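Local coordinates for protein putative peptidase (Chlamydophila abortus, PDB 3CE2) that probably acts as a zinc-dependent oligopeptidase of the M3B family that cleaves small bioactive peptides, although its function has not been established, at residues L63-T74 with Q138-Y148; L171-S182 with K250-K261. All coordinates share one frame; numbering follows the deposited sequence.

Contact 1: residues L63-T74 with Q138-Y148; sequences LDNSESLLSLLT and QHLSAPCLAPY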
loop_
_atom_site.group_PDB
_atom_site.type_symbol
_atom_site.label_atom_id
_atom_site.label_comp_id
_atom_site.label_asym_id
_atom_site.label_seq_id
_atom_site.Cartn_x
_atom_site.Cartn_y
_atom_site.Cartn_z
ATOM N N LEU A 63 -15.491 -20.060 26.664
ATOM C CA LEU A 63 -14.499 -19.011 26.542
ATOM C C LEU A 63 -13.990 -18.430 27.860
ATOM O O LEU A 63 -13.118 -17.556 27.860
ATOM C CB LEU A 63 -15.031 -17.899 25.663
ATOM C CG LEU A 63 -15.211 -18.402 24.235
ATOM C CD1 LEU A 63 -16.004 -17.392 23.425
ATOM C CD2 LEU A 63 -13.879 -18.751 23.571
ATOM N N ASP A 64 -14.520 -18.899 28.983
ATOM C CA ASP A 64 -13.932 -18.507 30.250
ATOM C C ASP A 64 -12.808 -19.480 30.632
ATOM O O ASP A 64 -12.263 -19.418 31.732
ATOM C CB ASP A 64 -14.986 -18.366 31.357
ATOM C CG ASP A 64 -15.775 -19.647 31.603
ATOM O OD1 ASP A 64 -15.645 -20.621 30.827
ATOM O OD2 ASP A 64 -16.535 -19.675 32.595
ATOM N N ASN A 65 -12.442 -20.346 29.692
ATOM C CA ASN A 65 -11.453 -21.375 29.940
ATOM C C ASN A 65 -10.318 -21.372 28.910
ATOM O O ASN A 65 -10.496 -21.771 27.761
ATOM C CB ASN A 65 -12.153 -22.725 29.942
ATOM C CG ASN A 65 -11.217 -23.868 30.202
ATOM O OD1 ASN A 65 -10.244 -24.089 29.476
ATOM N ND2 ASN A 65 -11.520 -24.628 31.236
ATOM N N SER A 66 -9.135 -20.958 29.338
ATOM C CA SER A 66 -8.039 -20.749 28.417
ATOM C C SER A 66 -7.693 -21.972 27.598
ATOM O O SER A 66 -7.159 -21.848 26.503
ATOM C CB SER A 66 -6.817 -20.249 29.165
ATOM O OG SER A 66 -7.131 -19.023 29.797
ATOM N N GLU A 67 -7.988 -23.157 28.112
ATOM C CA GLU A 67 -7.649 -24.354 27.368
ATOM C C GLU A 67 -8.617 -24.578 26.206
ATOM O O GLU A 67 -8.241 -25.121 25.166
ATOM C CB GLU A 67 -7.578 -25.580 28.270
ATOM C CG GLU A 67 -7.018 -26.819 27.538
ATOM C CD GLU A 67 -6.249 -27.776 28.449
ATOM O OE1 GLU A 67 -6.351 -29.013 28.247
ATOM O OE2 GLU A 67 -5.534 -27.282 29.360
ATOM N N SER A 68 -9.853 -24.139 26.384
ATOM C CA SER A 68 -10.846 -24.235 25.333
ATOM C C SER A 68 -10.509 -23.263 24.204
ATOM O O SER A 68 -10.534 -23.614 23.015
ATOM C CB SER A 68 -12.232 -23.929 25.881
ATOM O OG SER A 68 -13.208 -24.490 25.027
ATOM N N LEU A 69 -10.187 -22.039 24.601
ATOM C CA LEU A 69 -9.824 -20.991 23.671
ATOM C C LEU A 69 -8.608 -21.430 22.889
ATOM O O LEU A 69 -8.555 -21.289 21.680
ATOM C CB LEU A 69 -9.557 -19.721 24.444
ATOM C CG LEU A 69 -9.139 -18.438 23.770
ATOM C CD1 LEU A 69 -10.053 -18.118 22.615
ATOM C CD2 LEU A 69 -9.209 -17.333 24.841
ATOM N N LEU A 70 -7.641 -22.022 23.567
ATOM C CA LEU A 70 -6.467 -22.469 22.857
ATOM C C LEU A 70 -6.893 -23.483 21.812
ATOM O O LEU A 70 -6.401 -23.484 20.692
ATOM C CB LEU A 70 -5.443 -23.079 23.802
ATOM C CG LEU A 70 -4.436 -23.955 23.045
ATOM C CD1 LEU A 70 -3.389 -23.112 22.322
ATOM C CD2 LEU A 70 -3.775 -24.903 23.983
ATOM N N SER A 71 -7.818 -24.349 22.187
ATOM C CA SER A 71 -8.343 -25.336 21.258
ATOM C C SER A 71 -9.010 -24.686 20.026
ATOM O O SER A 71 -8.748 -25.086 18.889
ATOM C CB SER A 71 -9.338 -26.238 21.972
ATOM O OG SER A 71 -9.792 -27.237 21.085
ATOM N N LEU A 72 -9.869 -23.696 20.271
ATOM C CA LEU A 72 -10.496 -22.896 19.223
ATOM C C LEU A 72 -9.491 -22.304 18.222
ATOM O O LEU A 72 -9.525 -22.626 17.022
ATOM C CB LEU A 72 -11.287 -21.774 19.868
ATOM C CG LEU A 72 -11.846 -20.754 18.896
ATOM C CD1 LEU A 72 -12.582 -21.485 17.805
ATOM C CD2 LEU A 72 -12.783 -19.793 19.622
ATOM N N LEU A 73 -8.602 -21.446 18.724
ATOM C CA LEU A 73 -7.558 -20.836 17.914
ATOM C C LEU A 73 -6.802 -21.900 17.121
ATOM O O LEU A 73 -6.607 -21.772 15.923
ATOM C CB LEU A 73 -6.566 -20.090 18.804
ATOM C CG LEU A 73 -7.111 -18.978 19.686
ATOM C CD1 LEU A 73 -5.974 -18.303 20.418
ATOM C CD2 LEU A 73 -7.891 -17.950 18.868
ATOM N N THR A 74 -6.365 -22.942 17.810
ATOM C CA THR A 74 -5.560 -23.990 17.226
ATOM C C THR A 74 -6.243 -24.557 15.988
ATOM O O THR A 74 -5.612 -24.841 14.962
ATOM C CB THR A 74 -5.337 -25.108 18.292
ATOM O OG1 THR A 74 -4.281 -24.694 19.167
ATOM C CG2 THR A 74 -4.962 -26.452 17.670
ATOM N N GLN A 138 -7.041 -12.811 32.384
ATOM C CA GLN A 138 -6.716 -14.212 32.599
ATOM C C GLN A 138 -6.139 -14.833 31.340
ATOM O O GLN A 138 -5.203 -15.631 31.416
ATOM C CB GLN A 138 -7.920 -15.003 33.068
ATOM C CG GLN A 138 -7.695 -16.516 33.061
ATOM C CD GLN A 138 -9.021 -17.325 33.154
ATOM O OE1 GLN A 138 -9.930 -16.985 33.935
ATOM N NE2 GLN A 138 -9.126 -18.396 32.350
ATOM N N HIS A 139 -6.686 -14.460 30.182
ATOM C CA HIS A 139 -6.241 -15.028 28.913
ATOM C C HIS A 139 -4.905 -14.449 28.463
ATOM O O HIS A 139 -4.068 -15.163 27.899
ATOM C CB HIS A 139 -7.275 -14.796 27.824
ATOM C CG HIS A 139 -8.471 -15.680 27.935
ATOM N ND1 HIS A 139 -8.372 -17.032 28.178
ATOM C CD2 HIS A 139 -9.793 -15.407 27.832
ATOM C CE1 HIS A 139 -9.585 -17.554 28.228
ATOM N NE2 HIS A 139 -10.464 -16.589 28.015
ATOM N N LEU A 140 -4.710 -13.156 28.691
ATOM C CA LEU A 140 -3.451 -12.518 28.331
ATOM C C LEU A 140 -2.320 -13.005 29.244
ATOM O O LEU A 140 -1.150 -12.814 28.932
ATOM C CB LEU A 140 -3.572 -10.993 28.377
ATOM C CG LEU A 140 -4.576 -10.522 27.333
ATOM C CD1 LEU A 140 -4.647 -9.003 27.274
ATOM C CD2 LEU A 140 -4.204 -11.095 25.972
ATOM N N SER A 141 -2.693 -13.653 30.348
ATOM C CA SER A 141 -1.755 -14.208 31.327
ATOM C C SER A 141 -1.541 -15.695 31.171
ATOM O O SER A 141 -0.600 -16.236 31.722
ATOM C CB SER A 141 -2.336 -14.041 32.713
ATOM O OG SER A 141 -1.932 -12.807 33.214
ATOM N N ALA A 142 -2.451 -16.381 30.490
ATOM C CA ALA A 142 -2.371 -17.831 30.454
ATOM C C ALA A 142 -1.230 -18.264 29.535
ATOM O O ALA A 142 -1.069 -17.721 28.447
ATOM C CB ALA A 142 -3.701 -18.433 30.033
ATOM N N PRO A 143 -0.371 -19.166 30.027
ATOM C CA PRO A 143 0.772 -19.756 29.313
ATOM C C PRO A 143 0.425 -20.700 28.174
ATOM O O PRO A 143 1.197 -20.815 27.217
ATOM C CB PRO A 143 1.538 -20.496 30.421
ATOM C CG PRO A 143 1.052 -19.822 31.714
ATOM C CD PRO A 143 -0.395 -19.571 31.442
ATOM N N CYS A 144 -0.707 -21.383 28.232
ATOM C CA CYS A 144 -1.037 -22.194 27.053
ATOM C C CYS A 144 -1.480 -21.306 25.896
ATOM O O CYS A 144 -1.440 -21.738 24.733
ATOM C CB CYS A 144 -2.100 -23.242 27.346
ATOM S SG CYS A 144 -3.533 -22.479 28.004
ATOM N N LEU A 145 -1.885 -20.074 26.225
ATOM C CA LEU A 145 -2.159 -19.022 25.234
ATOM C C LEU A 145 -0.982 -18.100 24.925
ATOM O O LEU A 145 -1.133 -17.161 24.150
ATOM C CB LEU A 145 -3.291 -18.128 25.717
ATOM C CG LEU A 145 -4.644 -18.809 25.762
ATOM C CD1 LEU A 145 -5.729 -17.860 26.315
ATOM C CD2 LEU A 145 -4.960 -19.338 24.399
ATOM N N ALA A 146 0.174 -18.329 25.538
ATOM C CA ALA A 146 1.273 -17.352 25.414
ATOM C C ALA A 146 1.746 -17.117 23.976
ATOM O O ALA A 146 2.134 -16.017 23.645
ATOM C CB ALA A 146 2.470 -17.686 26.352
ATOM N N PRO A 147 1.762 -18.160 23.132
ATOM C CA PRO A 147 2.140 -17.942 21.716
ATOM C C PRO A 147 1.151 -17.117 20.906
ATOM O O PRO A 147 1.472 -16.715 19.795
ATOM C CB PRO A 147 2.214 -19.367 21.138
ATOM C CG PRO A 147 2.389 -20.280 22.378
ATOM C CD PRO A 147 1.550 -19.590 23.435
ATOM N N TYR A 148 -0.031 -16.877 21.460
ATOM C CA TYR A 148 -1.113 -16.202 20.756
ATOM C C TYR A 148 -1.468 -14.943 21.499
ATOM O O TYR A 148 -2.608 -14.493 21.463
ATOM C CB TYR A 148 -2.354 -17.102 20.660
ATOM C CG TYR A 148 -2.046 -18.495 20.155
ATOM C CD1 TYR A 148 -1.997 -18.774 18.783
ATOM C CD2 TYR A 148 -1.761 -19.529 21.047
ATOM C CE1 TYR A 148 -1.689 -20.045 18.315
ATOM C CE2 TYR A 148 -1.437 -20.801 20.590
ATOM C CZ TYR A 148 -1.408 -21.052 19.227
ATOM O OH TYR A 148 -1.113 -22.321 18.798
#
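Ser66, in the first turn of helix 66-96, meets the edge of the His139 ring, where Ser66 OG and His139 ND1 share a hydrogen bond of 2.9 Å. At the second ring nitrogen, His139 NE2 donates to Leu63 O at 2.8 Å, nearly in the ring plane (N-H...O 159°). With both nitrogens gripped, the rotation of the ring is fixed, and Leu69 CD2 sits squarely over one face, 3.3 Å from the ring centroid in a CH-pi contact. Gln138 reaches in alongside, its NE2 making long, weak bonds to Ser66 OG and Asp64 O.

One turn on, Leu70 takes over with apolar contacts. Its CG is anti to the backbone N (chi1 161°), which carries CD1 to 3.5 Å from Tyr148 CE2, while Leu70 CB rests 3.8 Å from Leu145 CD2. Leu73 CD1 adds to this cluster, 3.8 Å from Tyr148 CB. Asn65 N-caps the helix, its OD1 accepting from Ser68 N at 3.1 Å.

This is where the start of helix 66-96 docks on the end of helix 133-141 and the turn after it. The chemistry is graded: directional bonds orient the first helical turn and the loop before it, and apolar packing of Leu70 and Leu73 on Leu145 and Tyr148 takes over further along.

Contact 2: residues L171-S182 with K250-K261; sequences LASAFTPLEVAS and KIQAHVFYAKNK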
loop_
_atom_site.group_PDB
_atom_site.type_symbol
_atom_site.label_atom_id
_atom_site.label_comp_id
_atom_site.label_asym_id
_atom_site.label_seq_id
_atom_site.Cartn_x
_atom_site.Cartn_y
_atom_site.Cartn_z
ATOM N N LEU A 171 -24.775 -0.277 14.503
ATOM C CA LEU A 171 -23.646 0.280 13.790
ATOM C C LEU A 171 -23.338 -0.538 12.554
ATOM O O LEU A 171 -23.092 0.013 11.482
ATOM C CB LEU A 171 -22.427 0.361 14.690
ATOM C CG LEU A 171 -22.625 1.465 15.722
ATOM C CD1 LEU A 171 -21.818 1.194 16.994
ATOM C CD2 LEU A 171 -22.313 2.836 15.098
ATOM N N ALA A 172 -23.356 -1.854 12.695
ATOM C CA ALA A 172 -23.030 -2.709 11.563
ATOM C C ALA A 172 -24.069 -2.512 10.467
ATOM O O ALA A 172 -23.845 -2.849 9.311
ATOM C CB ALA A 172 -22.978 -4.177 11.995
ATOM N N SER A 173 -25.206 -1.952 10.855
ATOM C CA SER A 173 -26.376 -1.901 10.004
ATOM C C SER A 173 -26.306 -0.640 9.175
ATOM O O SER A 173 -26.746 -0.603 8.038
ATOM C CB SER A 173 -27.616 -1.842 10.882
ATOM O OG SER A 173 -28.671 -2.511 10.244
ATOM N N ALA A 174 -25.748 0.400 9.770
ATOM C CA ALA A 174 -25.608 1.689 9.126
ATOM C C ALA A 174 -24.646 1.629 7.942
ATOM O O ALA A 174 -24.639 2.523 7.094
ATOM C CB ALA A 174 -25.130 2.719 10.138
ATOM N N PHE A 175 -23.829 0.580 7.884
ATOM C CA PHE A 175 -22.769 0.524 6.897
ATOM C C PHE A 175 -23.373 0.660 5.521
ATOM O O PHE A 175 -22.930 1.475 4.708
ATOM C CB PHE A 175 -21.968 -0.777 6.997
ATOM C CG PHE A 175 -20.915 -0.907 5.929
ATOM C CD1 PHE A 175 -19.710 -0.205 6.033
ATOM C CD2 PHE A 175 -21.139 -1.701 4.794
ATOM C CE1 PHE A 175 -18.737 -0.302 5.031
ATOM C CE2 PHE A 175 -20.171 -1.805 3.782
ATOM C CZ PHE A 175 -18.968 -1.101 3.908
ATOM N N THR A 176 -24.400 -0.146 5.278
ATOM C CA THR A 176 -25.080 -0.191 4.000
ATOM C C THR A 176 -25.514 1.205 3.503
ATOM O O THR A 176 -24.985 1.703 2.517
ATOM C CB THR A 176 -26.248 -1.166 4.087
ATOM O OG1 THR A 176 -25.725 -2.468 4.359
ATOM C CG2 THR A 176 -27.039 -1.217 2.796
ATOM N N PRO A 177 -26.454 1.856 4.197
ATOM C CA PRO A 177 -26.849 3.193 3.779
ATOM C C PRO A 177 -25.689 4.190 3.661
ATOM O O PRO A 177 -25.756 5.122 2.837
ATOM C CB PRO A 177 -27.804 3.641 4.890
ATOM C CG PRO A 177 -27.566 2.704 6.008
ATOM C CD PRO A 177 -27.218 1.414 5.369
ATOM N N LEU A 178 -24.646 4.016 4.468
ATOM C CA LEU A 178 -23.560 4.990 4.474
ATOM C C LEU A 178 -22.559 4.793 3.330
ATOM O O LEU A 178 -21.563 5.496 3.252
ATOM C CB LEU A 178 -22.840 5.003 5.813
ATOM C CG LEU A 178 -23.673 5.662 6.906
ATOM C CD1 LEU A 178 -23.056 5.359 8.249
ATOM C CD2 LEU A 178 -23.811 7.181 6.680
ATOM N N GLU A 179 -22.822 3.845 2.440
ATOM C CA GLU A 179 -21.976 3.689 1.278
ATOM C C GLU A 179 -22.316 4.757 0.250
ATOM O O GLU A 179 -21.580 4.941 -0.727
ATOM C CB GLU A 179 -22.228 2.345 0.611
ATOM C CG GLU A 179 -21.601 1.141 1.264
ATOM C CD GLU A 179 -22.024 -0.132 0.559
ATOM O OE1 GLU A 179 -23.227 -0.259 0.231
ATOM O OE2 GLU A 179 -21.154 -0.996 0.317
ATOM N N VAL A 180 -23.452 5.433 0.434
ATOM C CA VAL A 180 -23.972 6.220 -0.674
ATOM C C VAL A 180 -23.011 7.320 -1.063
ATOM O O VAL A 180 -22.810 7.547 -2.238
ATOM C CB VAL A 180 -25.389 6.795 -0.462
ATOM C CG1 VAL A 180 -25.397 7.866 0.591
ATOM C CG2 VAL A 180 -25.866 7.386 -1.760
ATOM N N ALA A 181 -22.391 7.978 -0.093
ATOM C CA ALA A 181 -21.529 9.087 -0.448
ATOM C C ALA A 181 -20.483 8.657 -1.480
ATOM O O ALA A 181 -20.386 9.254 -2.558
ATOM C CB ALA A 181 -20.893 9.723 0.781
ATOM N N SER A 182 -19.752 7.592 -1.170
ATOM C CA SER A 182 -18.682 7.095 -2.035
ATOM C C SER A 182 -19.173 6.629 -3.379
ATOM O O SER A 182 -18.479 6.790 -4.383
ATOM C CB SER A 182 -17.939 5.956 -1.357
ATOM O OG SER A 182 -18.022 6.121 0.055
ATOM N N LYS A 250 -19.423 11.765 3.830
ATOM C CA LYS A 250 -18.418 10.793 4.235
ATOM C C LYS A 250 -17.812 11.184 5.590
ATOM O O LYS A 250 -17.829 10.408 6.554
ATOM C CB LYS A 250 -17.311 10.699 3.177
ATOM C CG LYS A 250 -16.283 9.595 3.410
ATOM C CD LYS A 250 -16.855 8.218 3.094
ATOM C CE LYS A 250 -16.012 7.094 3.705
ATOM N NZ LYS A 250 -16.881 5.923 4.024
ATOM N N ILE A 251 -17.287 12.396 5.680
ATOM C CA ILE A 251 -16.668 12.786 6.921
ATOM C C ILE A 251 -17.636 12.688 8.100
ATOM O O ILE A 251 -17.237 12.280 9.188
ATOM C CB ILE A 251 -16.117 14.191 6.866
ATOM C CG1 ILE A 251 -15.121 14.363 5.712
ATOM C CG2 ILE A 251 -15.538 14.583 8.225
ATOM C CD1 ILE A 251 -14.049 13.293 5.551
ATOM N N GLN A 252 -18.895 13.071 7.902
ATOM C CA GLN A 252 -19.881 12.963 8.973
ATOM C C GLN A 252 -20.126 11.493 9.286
ATOM O O GLN A 252 -20.446 11.128 10.413
ATOM C CB GLN A 252 -21.205 13.638 8.608
ATOM C CG GLN A 252 -21.264 15.161 8.823
ATOM C CD GLN A 252 -20.877 15.612 10.259
ATOM O OE1 GLN A 252 -21.310 15.028 11.281
ATOM N NE2 GLN A 252 -20.070 16.661 10.331
ATOM N N ALA A 253 -19.971 10.634 8.290
ATOM C CA ALA A 253 -20.057 9.204 8.545
ATOM C C ALA A 253 -18.984 8.785 9.558
ATOM O O ALA A 253 -19.283 8.118 10.547
ATOM C CB ALA A 253 -19.926 8.427 7.263
ATOM N N HIS A 254 -17.742 9.200 9.331
ATOM C CA HIS A 254 -16.682 8.853 10.256
ATOM C C HIS A 254 -16.970 9.399 11.635
ATOM O O HIS A 254 -16.757 8.708 12.632
ATOM C CB HIS A 254 -15.327 9.338 9.764
ATOM C CG HIS A 254 -14.926 8.730 8.469
ATOM N ND1 HIS A 254 -14.075 9.354 7.585
ATOM C CD2 HIS A 254 -15.297 7.570 7.884
ATOM C CE1 HIS A 254 -13.924 8.591 6.517
ATOM N NE2 HIS A 254 -14.659 7.503 6.671
ATOM N N VAL A 255 -17.483 10.623 11.694
ATOM C CA VAL A 255 -17.838 11.228 12.984
ATOM C C VAL A 255 -18.912 10.423 13.695
ATOM O O VAL A 255 -18.863 10.245 14.897
ATOM C CB VAL A 255 -18.306 12.655 12.813
ATOM C CG1 VAL A 255 -18.780 13.230 14.143
ATOM C CG2 VAL A 255 -17.185 13.485 12.231
ATOM N N PHE A 256 -19.871 9.919 12.937
ATOM C CA PHE A 256 -20.927 9.114 13.516
ATOM C C PHE A 256 -20.346 7.865 14.151
ATOM O O PHE A 256 -20.624 7.577 15.309
ATOM C CB PHE A 256 -21.953 8.761 12.445
ATOM C CG PHE A 256 -22.769 7.530 12.745
ATOM C CD1 PHE A 256 -23.845 7.583 13.624
ATOM C CD2 PHE A 256 -22.489 6.329 12.110
ATOM C CE1 PHE A 256 -24.617 6.468 13.872
ATOM C CE2 PHE A 256 -23.257 5.200 12.351
ATOM C CZ PHE A 256 -24.318 5.273 13.242
ATOM N N TYR A 257 -19.536 7.129 13.399
ATOM C CA TYR A 257 -18.952 5.891 13.905
ATOM C C TYR A 257 -17.980 6.142 15.068
ATOM O O TYR A 257 -17.962 5.398 16.038
ATOM C CB TYR A 257 -18.207 5.165 12.796
ATOM C CG TYR A 257 -19.038 4.319 11.830
ATOM C CD1 TYR A 257 -19.803 3.240 12.285
ATOM C CD2 TYR A 257 -18.993 4.556 10.444
ATOM C CE1 TYR A 257 -20.522 2.437 11.393
ATOM C CE2 TYR A 257 -19.713 3.759 9.544
ATOM C CZ TYR A 257 -20.474 2.701 10.023
ATOM O OH TYR A 257 -21.188 1.902 9.135
ATOM N N ALA A 258 -17.174 7.190 14.966
ATOM C CA ALA A 258 -16.177 7.486 15.983
ATOM C C ALA A 258 -16.801 7.791 17.337
ATOM O O ALA A 258 -16.394 7.246 18.360
ATOM C CB ALA A 258 -15.324 8.669 15.553
ATOM N N LYS A 259 -17.768 8.693 17.359
ATOM C CA LYS A 259 -18.266 9.158 18.631
ATOM C C LYS A 259 -19.168 8.117 19.298
ATOM O O LYS A 259 -19.333 8.129 20.504
ATOM C CB LYS A 259 -18.922 10.539 18.509
ATOM C CG LYS A 259 -20.416 10.529 18.258
ATOM C CD LYS A 259 -20.925 11.939 17.984
ATOM C CE LYS A 259 -22.330 11.905 17.386
ATOM N NZ LYS A 259 -22.612 13.166 16.660
ATOM N N ASN A 260 -19.707 7.184 18.531
ATOM C CA ASN A 260 -20.491 6.117 19.132
ATOM C C ASN A 260 -19.680 4.874 19.533
ATOM O O ASN A 260 -20.191 3.959 20.172
ATOM C CB ASN A 260 -21.671 5.735 18.229
ATOM C CG ASN A 260 -22.671 6.873 18.057
ATOM O OD1 ASN A 260 -22.720 7.819 18.853
ATOM N ND2 ASN A 260 -23.465 6.793 16.997
ATOM N N LYS A 261 -18.418 4.817 19.160
ATOM C CA LYS A 261 -17.616 3.708 19.633
ATOM C C LYS A 261 -16.648 4.152 20.734
ATOM O O LYS A 261 -15.732 3.428 21.106
ATOM C CB LYS A 261 -16.913 3.009 18.480
ATOM C CG LYS A 261 -17.852 2.207 17.625
ATOM C CD LYS A 261 -17.092 1.225 16.741
ATOM C CE LYS A 261 -17.704 1.232 15.354
ATOM N NZ LYS A 261 -16.791 0.754 14.282
#
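Tyr257 presents its ring edge to the 171-182 segment: Leu171 O lies at that edge in the ring plane, 3.5 Å from Tyr257 CE1, and Phe175 CA is also at the edge, by the phenol oxygen. The packing is helix on helix: the successive helices 165-174 and 180-192, with the residues between them, lie along helix 240-260 in this largely helical M3B peptidase. Over one face of the tyrosine sits Phe256 CD2 of its own helix, offset toward the rim. The Phe256 ring has Ala253 O in plane at its edge, and Leu171, Ala174 and Leu178 reach it obliquely. The Phe175 ring in turn has Tyr257 OH near its plane.

Leu171 is the principal wedge. Its CG lies anti to the carbonyl carbon (chi1 -72°), and this sends CD2 between the two aromatics, 3.7 Å from Phe256 CZ and 3.8 Å from Tyr257 CD1. CD1, the other branch, passes the aliphatic part of Lys261. Leu178 and Tyr257 point at each other from opposite directions, and Leu178 splits its methyls: CD1 is 3.9 Å from Tyr257 CE2, while CD2 meets Ala253 CB at 4.1 Å. Ala174 CB fills in beside Phe256 CE2.

On its far side, helix 240-260 is held by helix 451-487, where His254 ND1 is hydrogen-bonded to His483. Back at the interface, Ala181 brings the second helix close to Lys250, and Lys250, bent at chi2 (74°), lays its aliphatic chain past Ser182, with Lys250 CD 3.9 Å from Ser182 OG.

Contact 1 and contact 2 follow one another along the chain without touching: their centres lie 34 Å apart and their nearest atoms about 18 Å apart. They share no helix. Both are partly buried, but contact 1 lies farther out: its centre is about 33 Å from the centre of the chain, that of contact 2 about 24 Å. In contact 1 a loop and helix start meet another helix end, and side chains hydrogen-bond to both side-chain and backbone atoms beside the leucines. Contact 2 sets two successive helices against the flank of helix 240-260 and relies on aliphatic-aromatic packing, with a lysine chain at one margin. Residues 171-182 and 250-261 bring together the Oligopeptidase F and Peptidase M3 family regions.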